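Local structure of pyruvate formate-lyase 2 (Archaeoglobus fulgidus, 2F3O) at residues 677-682 with 718-722. The protein is a glycyl radical enzyme of unknown function, related to pyruvate formate-lyase and glycerol dehydratase and probably acting as a lyase. Sequence-based numbering, arbitrary orientation.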
ATOM      1  N   ALA A 677     -14.046  -7.217  42.484  1.00 55.89           N
ATOM      2  CA  ALA A 677     -13.632  -6.374  41.355  1.00 55.20           C
ATOM      3  C   ALA A 677     -12.431  -6.949  40.624  1.00 54.83           C
ATOM      4  O   ALA A 677     -12.293  -6.776  39.417  1.00 54.90           O
ATOM      5  CB  ALA A 677     -13.351  -4.941  41.805  1.00 54.84           C
ATOM      6  N   SER A 678     -11.583  -7.675  41.345  1.00 54.20           N
ATOM      7  CA  SER A 678     -10.392  -8.228  40.735  1.00 53.82           C
ATOM      8  C   SER A 678     -10.664  -9.571  40.079  1.00 53.70           C
ATOM      9  O   SER A 678      -9.741 -10.307  39.770  1.00 53.81           O
ATOM     10  CB  SER A 678      -9.296  -8.388  41.773  1.00 53.82           C
ATOM     11  OG  SER A 678      -9.428  -9.621  42.452  1.00 53.90           O
ATOM     12  N   LYS A 679     -11.927  -9.905  39.878  1.00 53.54           N
ATOM     13  CA  LYS A 679     -12.260 -11.133  39.183  1.00 53.42           C
ATOM     14  C   LYS A 679     -12.527 -10.828  37.719  1.00 53.50           C
ATOM     15  O   LYS A 679     -12.481 -11.726  36.869  1.00 53.77           O
ATOM     16  CB  LYS A 679     -13.467 -11.799  39.824  1.00 53.20           C
ATOM     17  CG  LYS A 679     -13.121 -12.512  41.093  1.00 53.11           C
ATOM     18  CD  LYS A 679     -14.328 -12.573  41.981  1.00 54.02           C
ATOM     19  CE  LYS A 679     -14.128 -13.550  43.115  1.00 53.91           C
ATOM     20  NZ  LYS A 679     -15.444 -13.731  43.792  1.00 53.51           N
ATOM     21  N   LEU A 680     -12.791  -9.553  37.436  1.00 53.12           N
ATOM     22  CA  LEU A 680     -13.035  -9.089  36.080  1.00 52.67           C
ATOM     23  C   LEU A 680     -11.784  -9.162  35.202  1.00 52.58           C
ATOM     24  O   LEU A 680     -10.671  -8.925  35.665  1.00 52.66           O
ATOM     25  CB  LEU A 680     -13.553  -7.664  36.124  1.00 52.59           C
ATOM     26  CG  LEU A 680     -14.679  -7.442  37.119  1.00 52.23           C
ATOM     27  CD1 LEU A 680     -14.999  -5.989  37.152  1.00 52.81           C
ATOM     28  CD2 LEU A 680     -15.907  -8.205  36.734  1.00 52.24           C
ATOM     29  N   SER A 681     -11.976  -9.494  33.932  1.00 52.35           N
ATOM     30  CA  SER A 681     -10.862  -9.677  33.011  1.00 52.17           C
ATOM     31  C   SER A 681     -10.319  -8.355  32.477  1.00 51.87           C
ATOM     32  O   SER A 681     -10.744  -7.875  31.426  1.00 51.46           O
ATOM     33  CB  SER A 681     -11.295 -10.571  31.856  1.00 52.38           C
ATOM     34  OG  SER A 681     -11.600 -11.868  32.335  1.00 52.53           O
ATOM     35  N   TYR A 682      -9.356  -7.790  33.203  1.00 51.70           N
ATOM     36  CA  TYR A 682      -8.815  -6.461  32.908  1.00 51.38           C
ATOM     37  C   TYR A 682      -7.961  -6.456  31.665  1.00 51.38           C
ATOM     38  O   TYR A 682      -7.834  -5.432  30.990  1.00 51.44           O
ATOM     39  CB  TYR A 682      -8.009  -5.935  34.089  1.00 51.08           C
ATOM     40  CG  TYR A 682      -8.897  -5.502  35.195  1.00 50.80           C
ATOM     41  CD1 TYR A 682      -8.882  -6.153  36.424  1.00 51.78           C
ATOM     42  CD2 TYR A 682      -9.792  -4.466  35.008  1.00 51.00           C
ATOM     43  CE1 TYR A 682      -9.729  -5.761  37.454  1.00 52.19           C
ATOM     44  CE2 TYR A 682     -10.645  -4.068  36.019  1.00 52.08           C
ATOM     45  CZ  TYR A 682     -10.612  -4.717  37.243  1.00 51.72           C
ATOM     46  OH  TYR A 682     -11.465  -4.313  38.237  1.00 50.66           O
ATOM     47  N   LEU A 718      -4.093  -8.850  44.168  1.00 56.09           N
ATOM     48  CA  LEU A 718      -5.267  -9.476  43.544  1.00 55.54           C
ATOM     49  C   LEU A 718      -5.482  -9.047  42.101  1.00 55.14           C
ATOM     50  O   LEU A 718      -6.391  -9.543  41.442  1.00 54.90           O
ATOM     51  CB  LEU A 718      -6.543  -9.183  44.345  1.00 55.40           C
ATOM     52  CG  LEU A 718      -6.653  -9.798  45.743  1.00 55.16           C
ATOM     53  CD1 LEU A 718      -7.700  -9.047  46.574  1.00 53.71           C
ATOM     54  CD2 LEU A 718      -6.931 -11.312  45.663  1.00 54.74           C
ATOM     55  N   GLY A 719      -4.662  -8.111  41.630  1.00 54.67           N
ATOM     56  CA  GLY A 719      -4.661  -7.708  40.235  1.00 54.01           C
ATOM     57  C   GLY A 719      -5.854  -6.899  39.782  1.00 53.22           C
ATOM     58  O   GLY A 719      -6.632  -7.324  38.930  1.00 53.43           O
ATOM     59  N   VAL A 720      -6.007  -5.719  40.341  1.00 52.61           N
ATOM     60  CA  VAL A 720      -7.050  -4.835  39.867  1.00 52.03           C
ATOM     61  C   VAL A 720      -6.348  -3.783  38.977  1.00 51.66           C
ATOM     62  O   VAL A 720      -5.123  -3.684  39.002  1.00 51.63           O
ATOM     63  CB  VAL A 720      -7.841  -4.281  41.079  1.00 51.95           C
ATOM     64  CG1 VAL A 720      -7.370  -2.893  41.495  1.00 51.70           C
ATOM     65  CG2 VAL A 720      -9.308  -4.307  40.812  1.00 51.74           C
ATOM     66  N   MET A 721      -7.082  -3.050  38.148  1.00 51.12           N
ATOM     67  CA  MET A 721      -6.415  -2.083  37.276  1.00 50.58           C
ATOM     68  C   MET A 721      -6.276  -0.750  37.978  1.00 50.44           C
ATOM     69  O   MET A 721      -5.203  -0.149  38.010  1.00 50.36           O
ATOM     70  CB  MET A 721      -7.176  -1.891  35.960  1.00 50.68           C
ATOM     71  CG  MET A 721      -6.459  -0.968  34.969  1.00 50.38           C
ATOM     72  SD  MET A 721      -7.166  -0.947  33.304  1.00 50.13           S
ATOM     73  CE  MET A 721      -6.741  -2.573  32.717  1.00 50.12           C
ATOM     74  N   HIS A 722      -7.374  -0.292  38.554  1.00 50.16           N
ATOM     75  CA  HIS A 722      -7.399   1.027  39.135  1.00 50.21           C
ATOM     76  C   HIS A 722      -8.179   1.010  40.441  1.00 50.35           C
ATOM     77  O   HIS A 722      -9.167   0.304  40.556  1.00 50.69           O
ATOM     78  CB  HIS A 722      -7.967   2.004  38.100  1.00 50.19           C
ATOM     79  CG  HIS A 722      -8.654   3.208  38.668  1.00 50.06           C
ATOM     80  ND1 HIS A 722      -9.970   3.190  39.079  1.00 49.84           N
ATOM     81  CD2 HIS A 722      -8.228   4.482  38.831  1.00 49.84           C
ATOM     82  CE1 HIS A 722     -10.315   4.391  39.507  1.00 49.38           C
ATOM     83  NE2 HIS A 722      -9.276   5.194  39.366  1.00 49.42           N
TER
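Two helix ends meet here in the glycine radical region: helix 670-677 runs into a type I turn from Ala677 to Leu680, and helix 704-717 closes with a Schellman motif whose positive-phi residue is Gly719, just before strand 722-728. Tyr682 turns back over its own loop, its OH giving a weak hydrogen bond to Ala677 O (2.9 Å), and its ring lies against 718-722. Met721 CB lies over one ring face, 4.1 Å from the centroid of the Tyr682 ring, a CH-pi contact, while Met721 CE reaches Tyr682 O at 3.5 Å. Val720 CG2 touches Tyr682 OH (3.4 Å) and CE1 (3.7 Å) and Ala677 CB (4.2 Å); its side chain also touches Phe400 of strand 396-400. At the helix end, Ser678 CB sits 3.1 Å from Leu718 O, and Ser678 OG is hydrogen-bonded to Asn675 O, in the preceding helix. Lys679 faces away, in salt bridges with Asp595, Asp597 and Asp600. The tyrosine half of the contact is thus apolar and CH-pi, while Ser678 packs separately against the Leu718 end of the other loop.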